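PDB 2WA2: Non-structural protein 5 from Modoc virus, which probably methylates the viral RNA cap at guanine N7 and at the ribose 2'-O, using S-adenosylmethionine as the methyl donor. Local coordinates for residues 150-155 with 179-184; 172-177 with 202-207; 69-74 with 188-193. The protein carries 4 engineered substitutions. All coordinates share one frame; numbering follows the deposited sequence.

Overall arrangement
All three contacts belong to one Rossmann-like sheet and the helices on its two faces. Contacts 1 and 2 share helix 163-183, and their centres lie about 12 Å apart; Ile-177 CD1 reaches back to Cys-154 CB at 3.6 Å. Contact 3 brings helix 66-76 to the other face of strand 188-193. That strand is paired with strand 151-154 of contact 1, Cys-154 O accepting a probable bond from Lys-192 N at 2.8 Å. Centres of contacts 2 and 3 are about 16 Å apart. S-adenosylmethionine touches contact 1 through Asp-155 and lies about 7 Å from the side chain of Leu-71 in contact 3, but about 13 Å from that of Leu-174 in contact 2.

Contact 1: residues 150-155 with 179-184; sequences DTVLCD and RWLEYN. With SAM (S-adenosylmethionine), chain C.
Strand 151-154 and the last turn of helix 163-183 come nearest at Val-152 and Trp-180, whose CA atoms are 7.5 Å apart, a spacing bridged by side chains alone. Val-152 points at the helix and divides its two methyls. With CG1 anti to the backbone N (chi1 174°), that branch goes to Ile-177 one turn earlier, while CG2 meets Trp-180 CB at 4.3 Å and lies oblique to the indole. Leu-181 starts off to one side, but its CD2 methyl swings in to 4.4 Å from Val-152 CB. A beta-branched valine suits this place, being short enough for the close spacing and broad enough to touch several residues. The indole, large and apolar, extends past it to Val-87 and stands edge-to-face with Phe-147.

Asn-184, the first residue beyond the helix, bonds back to it. Its backbone N bonds Trp-180 O at 2.9 Å, and ND2 adds a weak, bent bond to the same oxygen (133° at the hydrogen). ND2 also reaches Phe-147 O and OD1 receives Ala-149 N, so the buried amide ties the helix end to the chain leading into the strand.

Where the strand ends, Asp-155 OD2 accepts a bond from the amino N of S-adenosylmethionine at 2.8 Å, and Tyr-230 OH holds the other carboxylate oxygen, OD1. Strand, helix and the following strand 188-193 make a beta-alpha-beta unit of the class I methyltransferase fold, with its ligand at the carboxyl end of the strand.

Contact 2: residues 172-177 with 202-207; sequences TVLNVI and LEALMK
The bond from Ile-177 N to Val-173 O, 2.8 Å, closes the helical turn that carries Leu-174 out toward Ala-204 and Leu-205. Leu-174 O is engaged by Ser-178 OG, a hydroxyl folded back onto its own helix. Between the helices the contact is wholly apolar. Leu-174 has CG anti to its carbonyl carbon (chi1 -65°), which extends the branch across the gap and brings CD1 to 3.7 Å from Leu-205 CD2. The other methyl, Leu-174 CD2, is 4.1 Å from that same Leu-205 CD2, so one methyl tip faces both branches of its partner, and the two side chains cross obliquely.

Helices 163-183 and 199-212 lie side by side on one face of the Rossmann-like sheet, the first preceding strand 188-193 in the chain and the second following it. Val-191 and Val-193 of that strand form the floor, the first beneath Leu-174 and the second beneath Leu-205. Ala-204 suits the nearest point of the backbones, 7.3 Å from Leu-174 CA to Ala-204 CA, because its single methyl fits there; Ala-204 CB meets Leu-174 CD1 at 4.1 Å. Leu-205 also packs against Ile-239 of helix 239-254.

Contact 3: residues 69-74 with 188-193; sequences AKLAWI and GFCVKV
Cys-190 points its CB toward helix 66-76, where two aliphatic side chains from successive turns receive the thiol. The first torsion, with SG anti to the backbone N (chi1 174°), lays the sulphur over along the strand toward Lys-192, and there Ile-74 CD1 meets SG at 3.6 Å. Ile-74 turns both branches to it, for CG2 also faces the sulphur, 4.1 Å from SG. Leu-71 sets out to one side, yet its CD1 bends in to 4.3 Å from Cys-190 SG. Cysteine fits well here, since a small, weakly polar thiol suits a place where one atom must touch both Ile-74 and Leu-71.

Strand 188-193 is an inner strand of the Rossmann-like methyltransferase sheet, between 151-154 and 229-232, covered on this face by helix 66-76 and on the other by helix 163-183, which Val-191 touches. Trp-96 of helix 95-101 packs against both Leu-71 and Cys-190, and Val-232 of the neighbouring strand extends the patch beside Ile-74.

At the end toward the ligand the contact becomes polar. Lys-192 is almost fully extended, whereas Lys-70 kinks at its third torsion (57°), and the two ammonium atoms, Lys-70 NZ and Lys-192 NZ, come to 5.0 Å of each other. Glu-228 joins the pair, OE2 in a salt bridge to Lys-70 NZ and OE1 in one to Lys-192 NZ. With Asp-155, which Lys-192 touches, this grouping is consistent with the K-D-K-E tetrad of flaviviral 2'-O-methyltransferases. A water also accepts from Lys-192 NZ at 3.0 Å and, weakly, from Lys-70 NZ.

Contact 1: residues 150-155 with 179-184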
loop_
_atom_site.group_PDB
_atom_site.type_symbol
_atom_site.label_atom_id
_atom_site.label_comp_id
_atom_site.label_asym_id
_atom_site.label_seq_id
_atom_site.Cartn_x
_atom_site.Cartn_y
_atom_site.Cartn_z
ATOM N N ASP A 150 4.100 -17.135 0.191
ATOM C CA ASP A 150 5.318 -16.756 -0.514
ATOM C C ASP A 150 5.363 -15.275 -0.878
ATOM O O ASP A 150 6.460 -14.731 -1.137
ATOM C CB ASP A 150 5.441 -17.602 -1.757
ATOM C CG ASP A 150 5.380 -19.082 -1.427
ATOM O OD1 ASP A 150 6.372 -19.566 -0.866
ATOM O OD2 ASP A 150 4.329 -19.711 -1.668
ATOM N N THR A 151 4.181 -14.633 -0.895
ATOM C CA THR A 151 4.049 -13.216 -1.224
ATOM C C THR A 151 2.987 -12.612 -0.301
ATOM O O THR A 151 1.876 -13.127 -0.211
ATOM C CB THR A 151 3.562 -12.996 -2.664
ATOM O OG1 THR A 151 4.294 -13.822 -3.583
ATOM C CG2 THR A 151 3.683 -11.544 -3.046
ATOM N N VAL A 152 3.341 -11.527 0.382
ATOM C CA VAL A 152 2.378 -10.841 1.256
ATOM C C VAL A 152 2.028 -9.476 0.670
ATOM O O VAL A 152 2.891 -8.603 0.564
ATOM C CB VAL A 152 2.930 -10.710 2.668
ATOM C CG1 VAL A 152 1.990 -9.854 3.547
ATOM C CG2 VAL A 152 3.208 -12.085 3.247
ATOM N N LEU A 153 0.767 -9.307 0.287
ATOM C CA LEU A 153 0.265 -8.038 -0.263
ATOM C C LEU A 153 -0.642 -7.400 0.757
ATOM O O LEU A 153 -1.429 -8.084 1.393
ATOM C CB LEU A 153 -0.549 -8.256 -1.560
ATOM C CG LEU A 153 0.181 -8.939 -2.726
ATOM C CD1 LEU A 153 -0.735 -8.996 -3.950
ATOM C CD2 LEU A 153 1.522 -8.234 -3.065
ATOM N N CYS A 154 -0.575 -6.074 0.893
ATOM C CA CYS A 154 -1.521 -5.415 1.792
ATOM C C CYS A 154 -1.730 -3.994 1.327
ATOM O O CYS A 154 -0.762 -3.252 1.167
ATOM C CB CYS A 154 -0.980 -5.407 3.212
ATOM S SG CYS A 154 -2.089 -4.677 4.460
ATOM N N ASP A 155 -2.977 -3.635 1.083
ATOM C CA ASP A 155 -3.266 -2.306 0.551
ATOM C C ASP A 155 -4.259 -1.590 1.479
ATOM O O ASP A 155 -5.170 -0.902 1.027
ATOM C CB ASP A 155 -3.782 -2.441 -0.885
ATOM C CG ASP A 155 -3.749 -1.128 -1.683
ATOM O OD1 ASP A 155 -2.922 -0.238 -1.407
ATOM O OD2 ASP A 155 -4.540 -1.005 -2.629
ATOM N N ARG A 179 4.516 -9.414 11.568
ATOM C CA ARG A 179 4.238 -10.788 12.000
ATOM C C ARG A 179 4.213 -11.751 10.816
ATOM O O ARG A 179 4.743 -12.881 10.890
ATOM C CB ARG A 179 2.913 -10.855 12.767
ATOM C CG ARG A 179 2.972 -10.146 14.101
ATOM C CD ARG A 179 1.586 -10.022 14.687
ATOM N NE ARG A 179 1.592 -9.082 15.802
ATOM C CZ ARG A 179 0.614 -8.218 16.062
ATOM N NH1 ARG A 179 -0.467 -8.164 15.281
ATOM N NH2 ARG A 179 0.732 -7.406 17.109
ATOM N N TRP A 180 3.609 -11.320 9.722
ATOM C CA TRP A 180 3.602 -12.125 8.505
ATOM C C TRP A 180 5.017 -12.356 7.951
ATOM O O TRP A 180 5.354 -13.474 7.552
ATOM C CB TRP A 180 2.707 -11.493 7.449
ATOM C CG TRP A 180 1.221 -11.683 7.769
ATOM C CD1 TRP A 180 0.435 -10.938 8.618
ATOM C CD2 TRP A 180 0.377 -12.701 7.230
ATOM N NE1 TRP A 180 -0.864 -11.446 8.632
ATOM C CE2 TRP A 180 -0.925 -12.519 7.784
ATOM C CE3 TRP A 180 0.594 -13.754 6.335
ATOM C CZ2 TRP A 180 -2.007 -13.350 7.448
ATOM C CZ3 TRP A 180 -0.481 -14.585 6.008
ATOM C CH2 TRP A 180 -1.763 -14.376 6.575
ATOM N N LEU A 181 5.822 -11.300 7.923
ATOM C CA LEU A 181 7.189 -11.368 7.414
ATOM C C LEU A 181 8.096 -12.223 8.307
ATOM O O LEU A 181 8.977 -12.927 7.807
ATOM C CB LEU A 181 7.772 -9.945 7.276
ATOM C CG LEU A 181 7.028 -9.035 6.286
ATOM C CD1 LEU A 181 7.780 -7.738 5.943
ATOM C CD2 LEU A 181 6.579 -9.733 5.008
ATOM N N GLU A 182 7.895 -12.127 9.614
ATOM C CA GLU A 182 8.592 -12.959 10.606
ATOM C C GLU A 182 8.242 -14.427 10.392
ATOM O O GLU A 182 9.138 -15.261 10.372
ATOM C CB GLU A 182 8.211 -12.526 12.027
ATOM C CG GLU A 182 9.054 -13.078 13.180
ATOM C CD GLU A 182 8.852 -12.261 14.466
ATOM O OE1 GLU A 182 8.195 -11.184 14.393
ATOM O OE2 GLU A 182 9.343 -12.679 15.551
ATOM N N TYR A 183 6.952 -14.719 10.184
ATOM C CA TYR A 183 6.482 -16.087 9.968
ATOM C C TYR A 183 6.975 -16.675 8.636
ATOM O O TYR A 183 7.300 -17.863 8.560
ATOM C CB TYR A 183 4.948 -16.146 10.055
ATOM C CG TYR A 183 4.346 -17.543 10.057
ATOM C CD1 TYR A 183 4.044 -18.196 11.259
ATOM C CD2 TYR A 183 4.056 -18.209 8.856
ATOM C CE1 TYR A 183 3.480 -19.488 11.265
ATOM C CE2 TYR A 183 3.500 -19.500 8.855
ATOM C CZ TYR A 183 3.221 -20.127 10.062
ATOM O OH TYR A 183 2.683 -21.405 10.064
ATOM N N ASN A 184 7.046 -15.844 7.599
ATOM C CA ASN A 184 7.390 -16.301 6.268
ATOM C C ASN A 184 8.749 -15.773 5.834
ATOM O O ASN A 184 8.835 -14.929 4.952
ATOM C CB ASN A 184 6.316 -15.881 5.261
ATOM C CG ASN A 184 5.004 -16.571 5.497
ATOM O OD1 ASN A 184 4.903 -17.784 5.344
ATOM N ND2 ASN A 184 3.978 -15.799 5.866
HETATM N N SAM C . -6.007 -3.330 -3.277
HETATM C CA SAM C . -7.460 -2.955 -3.320
HETATM C C SAM C . -8.021 -3.155 -4.731
HETATM O O SAM C . -7.236 -3.315 -5.673
HETATM O OXT SAM C . -9.240 -3.147 -4.984
HETATM C CB SAM C . -7.647 -1.500 -2.891
HETATM C CG SAM C . -7.398 -1.260 -1.407
HETATM S SD SAM C . -8.924 -1.632 -0.527
HETATM C CE SAM C . -9.726 -0.002 -0.664
HETATM C "C5'" SAM C . -8.428 -1.513 1.204
HETATM C "C4'" SAM C . -9.431 -2.361 1.987
HETATM O "O4'" SAM C . -8.926 -2.765 3.234
HETATM C "C3'" SAM C . -10.711 -1.584 2.288
HETATM O "O3'" SAM C . -11.719 -2.109 1.460
HETATM C "C2'" SAM C . -11.022 -1.862 3.748
HETATM O "O2'" SAM C . -12.357 -2.283 3.881
HETATM C "C1'" SAM C . -10.043 -2.994 4.070
HETATM N N9 SAM C . -9.650 -3.029 5.475
HETATM C C8 SAM C . -9.323 -1.953 6.266
HETATM N N7 SAM C . -9.002 -2.398 7.486
HETATM C C5 SAM C . -9.140 -3.752 7.469
HETATM C C6 SAM C . -8.946 -4.725 8.451
HETATM N N6 SAM C . -8.584 -4.415 9.683
HETATM N N1 SAM C . -9.139 -6.051 8.113
HETATM C C2 SAM C . -9.533 -6.411 6.852
HETATM N N3 SAM C . -9.732 -5.465 5.866
HETATM C C4 SAM C . -9.539 -4.154 6.207
#

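Contact 2: residues 172-177 with 202-207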
loop_
_atom_site.group_PDB
_atom_site.type_symbol
_atom_site.label_atom_id
_atom_site.label_comp_id
_atom_site.label_asym_id
_atom_site.label_seq_id
_atom_site.Cartn_x
_atom_site.Cartn_y
_atom_site.Cartn_z
ATOM N N THR A 172 -0.396 0.342 12.865
ATOM C CA THR A 172 -1.110 -0.902 13.048
ATOM C C THR A 172 -0.876 -1.885 11.915
ATOM O O THR A 172 -0.613 -3.049 12.163
ATOM C CB THR A 172 -2.633 -0.644 13.229
ATOM O OG1 THR A 172 -2.814 0.079 14.448
ATOM C CG2 THR A 172 -3.400 -1.961 13.312
ATOM N N VAL A 173 -0.983 -1.414 10.677
ATOM C CA VAL A 173 -0.695 -2.256 9.494
ATOM C C VAL A 173 0.740 -2.802 9.520
ATOM O O VAL A 173 0.954 -4.001 9.335
ATOM C CB VAL A 173 -0.958 -1.497 8.184
ATOM C CG1 VAL A 173 -0.464 -2.261 6.955
ATOM C CG2 VAL A 173 -2.456 -1.189 8.044
ATOM N N LEU A 174 1.711 -1.919 9.736
ATOM C CA LEU A 174 3.114 -2.342 9.769
ATOM C C LEU A 174 3.383 -3.410 10.851
ATOM O O LEU A 174 4.084 -4.388 10.587
ATOM C CB LEU A 174 4.031 -1.136 9.946
ATOM C CG LEU A 174 3.994 -0.159 8.738
ATOM C CD1 LEU A 174 4.986 0.972 8.929
ATOM C CD2 LEU A 174 4.219 -0.872 7.355
ATOM N N ASN A 175 2.828 -3.209 12.046
ATOM C CA ASN A 175 2.937 -4.205 13.114
ATOM C C ASN A 175 2.338 -5.574 12.697
ATOM O O ASN A 175 2.936 -6.638 12.931
ATOM C CB ASN A 175 2.339 -3.667 14.423
ATOM C CG ASN A 175 2.551 -4.607 15.578
ATOM O OD1 ASN A 175 1.595 -5.182 16.092
ATOM N ND2 ASN A 175 3.822 -4.828 15.961
ATOM N N VAL A 176 1.184 -5.546 12.043
ATOM C CA VAL A 176 0.553 -6.774 11.548
ATOM C C VAL A 176 1.427 -7.442 10.472
ATOM O O VAL A 176 1.740 -8.649 10.536
ATOM C CB VAL A 176 -0.862 -6.481 11.008
ATOM C CG1 VAL A 176 -1.431 -7.694 10.297
ATOM C CG2 VAL A 176 -1.761 -6.004 12.162
ATOM N N ILE A 177 1.831 -6.657 9.483
ATOM C CA ILE A 177 2.672 -7.158 8.402
ATOM C C ILE A 177 3.992 -7.740 8.939
ATOM O O ILE A 177 4.429 -8.777 8.456
ATOM C CB ILE A 177 2.936 -6.061 7.316
ATOM C CG1 ILE A 177 1.642 -5.723 6.566
ATOM C CG2 ILE A 177 4.120 -6.452 6.368
ATOM C CD1 ILE A 177 0.880 -6.903 5.925
ATOM N N LEU A 202 8.315 6.219 10.279
ATOM C CA LEU A 202 9.657 6.126 9.687
ATOM C C LEU A 202 10.542 5.158 10.465
ATOM O O LEU A 202 11.191 4.275 9.870
ATOM C CB LEU A 202 10.314 7.515 9.573
ATOM C CG LEU A 202 9.904 8.446 8.434
ATOM C CD1 LEU A 202 10.412 9.880 8.733
ATOM C CD2 LEU A 202 10.414 7.948 7.110
ATOM N N GLU A 203 10.538 5.285 11.791
ATOM C CA GLU A 203 11.303 4.353 12.649
ATOM C C GLU A 203 10.832 2.899 12.529
ATOM O O GLU A 203 11.654 1.973 12.478
ATOM C CB GLU A 203 11.308 4.818 14.083
ATOM C CG GLU A 203 12.073 6.119 14.200
ATOM C CD GLU A 203 12.354 6.545 15.619
ATOM O OE1 GLU A 203 11.612 6.127 16.552
ATOM O OE2 GLU A 203 13.319 7.332 15.790
ATOM N N ALA A 204 9.508 2.709 12.459
ATOM C CA ALA A 204 8.934 1.397 12.175
ATOM C C ALA A 204 9.397 0.820 10.841
ATOM O O ALA A 204 9.736 -0.343 10.781
ATOM C CB ALA A 204 7.408 1.465 12.244
ATOM N N LEU A 205 9.435 1.639 9.778
ATOM C CA LEU A 205 9.859 1.179 8.461
ATOM C C LEU A 205 11.347 0.839 8.441
ATOM O O LEU A 205 11.733 -0.145 7.820
ATOM C CB LEU A 205 9.559 2.210 7.375
ATOM C CG LEU A 205 8.092 2.464 7.033
ATOM C CD1 LEU A 205 8.007 3.764 6.234
ATOM C CD2 LEU A 205 7.545 1.265 6.244
ATOM N N MET A 206 12.158 1.653 9.109
ATOM C CA MET A 206 13.605 1.376 9.161
ATOM C C MET A 206 13.835 0.036 9.858
ATOM O O MET A 206 14.718 -0.735 9.466
ATOM C CB MET A 206 14.386 2.488 9.891
ATOM C CG MET A 206 14.432 3.882 9.198
ATOM S SD MET A 206 15.031 3.829 7.489
ATOM C CE MET A 206 16.830 3.719 7.753
ATOM N N LYS A 207 13.046 -0.227 10.901
ATOM C CA LYS A 207 13.161 -1.510 11.639
ATOM C C LYS A 207 12.749 -2.674 10.746
ATOM O O LYS A 207 13.410 -3.695 10.725
ATOM C CB LYS A 207 12.345 -1.511 12.932
ATOM C CG LYS A 207 12.153 -2.909 13.573
ATOM C CD LYS A 207 11.342 -2.809 14.901
ATOM C CE LYS A 207 11.336 -4.143 15.657
ATOM N NZ LYS A 207 10.709 -3.985 17.048
#

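Contact 3: residues 69-74 with 188-193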
loop_
_atom_site.group_PDB
_atom_site.type_symbol
_atom_site.label_atom_id
_atom_site.label_comp_id
_atom_site.label_asym_id
_atom_site.label_seq_id
_atom_site.Cartn_x
_atom_site.Cartn_y
_atom_site.Cartn_z
ATOM N N ALA A 69 -3.718 -0.826 -11.718
ATOM C CA ALA A 69 -2.655 -0.082 -12.371
ATOM C C ALA A 69 -1.466 0.093 -11.433
ATOM O O ALA A 69 -0.329 0.002 -11.861
ATOM C CB ALA A 69 -3.183 1.283 -12.836
ATOM N N LYS A 70 -1.740 0.345 -10.148
ATOM C CA LYS A 70 -0.675 0.579 -9.175
ATOM C C LYS A 70 0.121 -0.686 -8.933
ATOM O O LYS A 70 1.346 -0.639 -8.972
ATOM C CB LYS A 70 -1.234 1.129 -7.856
ATOM C CG LYS A 70 -1.619 2.614 -7.937
ATOM C CD LYS A 70 -2.550 3.080 -6.794
ATOM C CE LYS A 70 -1.987 2.845 -5.418
ATOM N NZ LYS A 70 -2.995 3.275 -4.361
ATOM N N LEU A 71 -0.558 -1.815 -8.720
ATOM C CA LEU A 71 0.185 -3.070 -8.450
ATOM C C LEU A 71 0.949 -3.468 -9.702
ATOM O O LEU A 71 2.077 -3.930 -9.595
ATOM C CB LEU A 71 -0.725 -4.216 -8.018
ATOM C CG LEU A 71 -0.025 -5.522 -7.627
ATOM C CD1 LEU A 71 1.067 -5.279 -6.591
ATOM C CD2 LEU A 71 -1.026 -6.592 -7.174
ATOM N N ALA A 72 0.333 -3.274 -10.867
ATOM C CA ALA A 72 0.986 -3.598 -12.156
ATOM C C ALA A 72 2.273 -2.790 -12.352
ATOM O O ALA A 72 3.296 -3.331 -12.801
ATOM C CB ALA A 72 -0.002 -3.404 -13.362
ATOM N N TRP A 73 2.210 -1.500 -11.996
ATOM C CA TRP A 73 3.357 -0.617 -12.042
ATOM C C TRP A 73 4.480 -1.108 -11.145
ATOM O O TRP A 73 5.624 -1.209 -11.594
ATOM C CB TRP A 73 2.968 0.820 -11.675
ATOM C CG TRP A 73 4.065 1.834 -11.951
ATOM C CD1 TRP A 73 4.219 2.587 -13.096
ATOM C CD2 TRP A 73 5.161 2.185 -11.088
ATOM N NE1 TRP A 73 5.333 3.393 -12.978
ATOM C CE2 TRP A 73 5.934 3.162 -11.766
ATOM C CE3 TRP A 73 5.570 1.768 -9.806
ATOM C CZ2 TRP A 73 7.088 3.739 -11.203
ATOM C CZ3 TRP A 73 6.714 2.353 -9.238
ATOM C CH2 TRP A 73 7.467 3.328 -9.952
ATOM N N ILE A 74 4.168 -1.390 -9.880
ATOM C CA ILE A 74 5.141 -1.925 -8.933
ATOM C C ILE A 74 5.731 -3.259 -9.437
ATOM O O ILE A 74 6.939 -3.506 -9.300
ATOM C CB ILE A 74 4.512 -2.131 -7.544
ATOM C CG1 ILE A 74 4.033 -0.775 -6.968
ATOM C CG2 ILE A 74 5.482 -2.918 -6.596
ATOM C CD1 ILE A 74 3.198 -0.908 -5.706
ATOM N N GLY A 188 8.283 -12.411 -0.453
ATOM C CA GLY A 188 8.092 -11.130 -1.120
ATOM C C GLY A 188 6.953 -10.366 -0.453
ATOM O O GLY A 188 6.099 -10.957 0.244
ATOM N N PHE A 189 6.948 -9.047 -0.636
ATOM C CA PHE A 189 5.896 -8.242 0.004
ATOM C C PHE A 189 5.680 -6.898 -0.694
ATOM O O PHE A 189 6.581 -6.350 -1.369
ATOM C CB PHE A 189 6.155 -8.083 1.526
ATOM C CG PHE A 189 7.519 -7.523 1.863
ATOM C CD1 PHE A 189 7.770 -6.135 1.792
ATOM C CD2 PHE A 189 8.564 -8.375 2.229
ATOM C CE1 PHE A 189 9.052 -5.639 2.102
ATOM C CE2 PHE A 189 9.838 -7.866 2.542
ATOM C CZ PHE A 189 10.068 -6.497 2.460
ATOM N N CYS A 190 4.466 -6.370 -0.565
ATOM C CA CYS A 190 4.174 -5.052 -1.102
ATOM C C CYS A 190 3.054 -4.552 -0.224
ATOM O O CYS A 190 1.965 -5.099 -0.261
ATOM C CB CYS A 190 3.751 -5.131 -2.573
ATOM S SG CYS A 190 3.208 -3.606 -3.270
ATOM N N VAL A 191 3.365 -3.517 0.555
ATOM C CA VAL A 191 2.522 -3.056 1.658
ATOM C C VAL A 191 2.294 -1.536 1.522
ATOM O O VAL A 191 3.258 -0.759 1.509
ATOM C CB VAL A 191 3.174 -3.357 3.030
ATOM C CG1 VAL A 191 2.284 -2.837 4.142
ATOM C CG2 VAL A 191 3.431 -4.927 3.192
ATOM N N LYS A 192 1.025 -1.125 1.449
ATOM C CA LYS A 192 0.698 0.306 1.520
ATOM C C LYS A 192 1.140 0.961 2.839
ATOM O O LYS A 192 0.885 0.431 3.934
ATOM C CB LYS A 192 -0.794 0.534 1.294
ATOM C CG LYS A 192 -1.156 2.018 1.115
ATOM C CD LYS A 192 -2.660 2.204 0.802
ATOM C CE LYS A 192 -3.026 3.658 0.976
ATOM N NZ LYS A 192 -4.383 3.950 0.380
ATOM N N VAL A 193 1.789 2.124 2.719
ATOM C CA VAL A 193 2.155 2.938 3.874
ATOM C C VAL A 193 1.442 4.274 3.686
ATOM O O VAL A 193 1.898 5.136 2.951
ATOM C CB VAL A 193 3.696 3.126 4.012
ATOM C CG1 VAL A 193 4.050 3.876 5.304
ATOM C CG2 VAL A 193 4.422 1.753 3.988
HETATM O O HOH W 1 -4.721 2.127 -2.007
#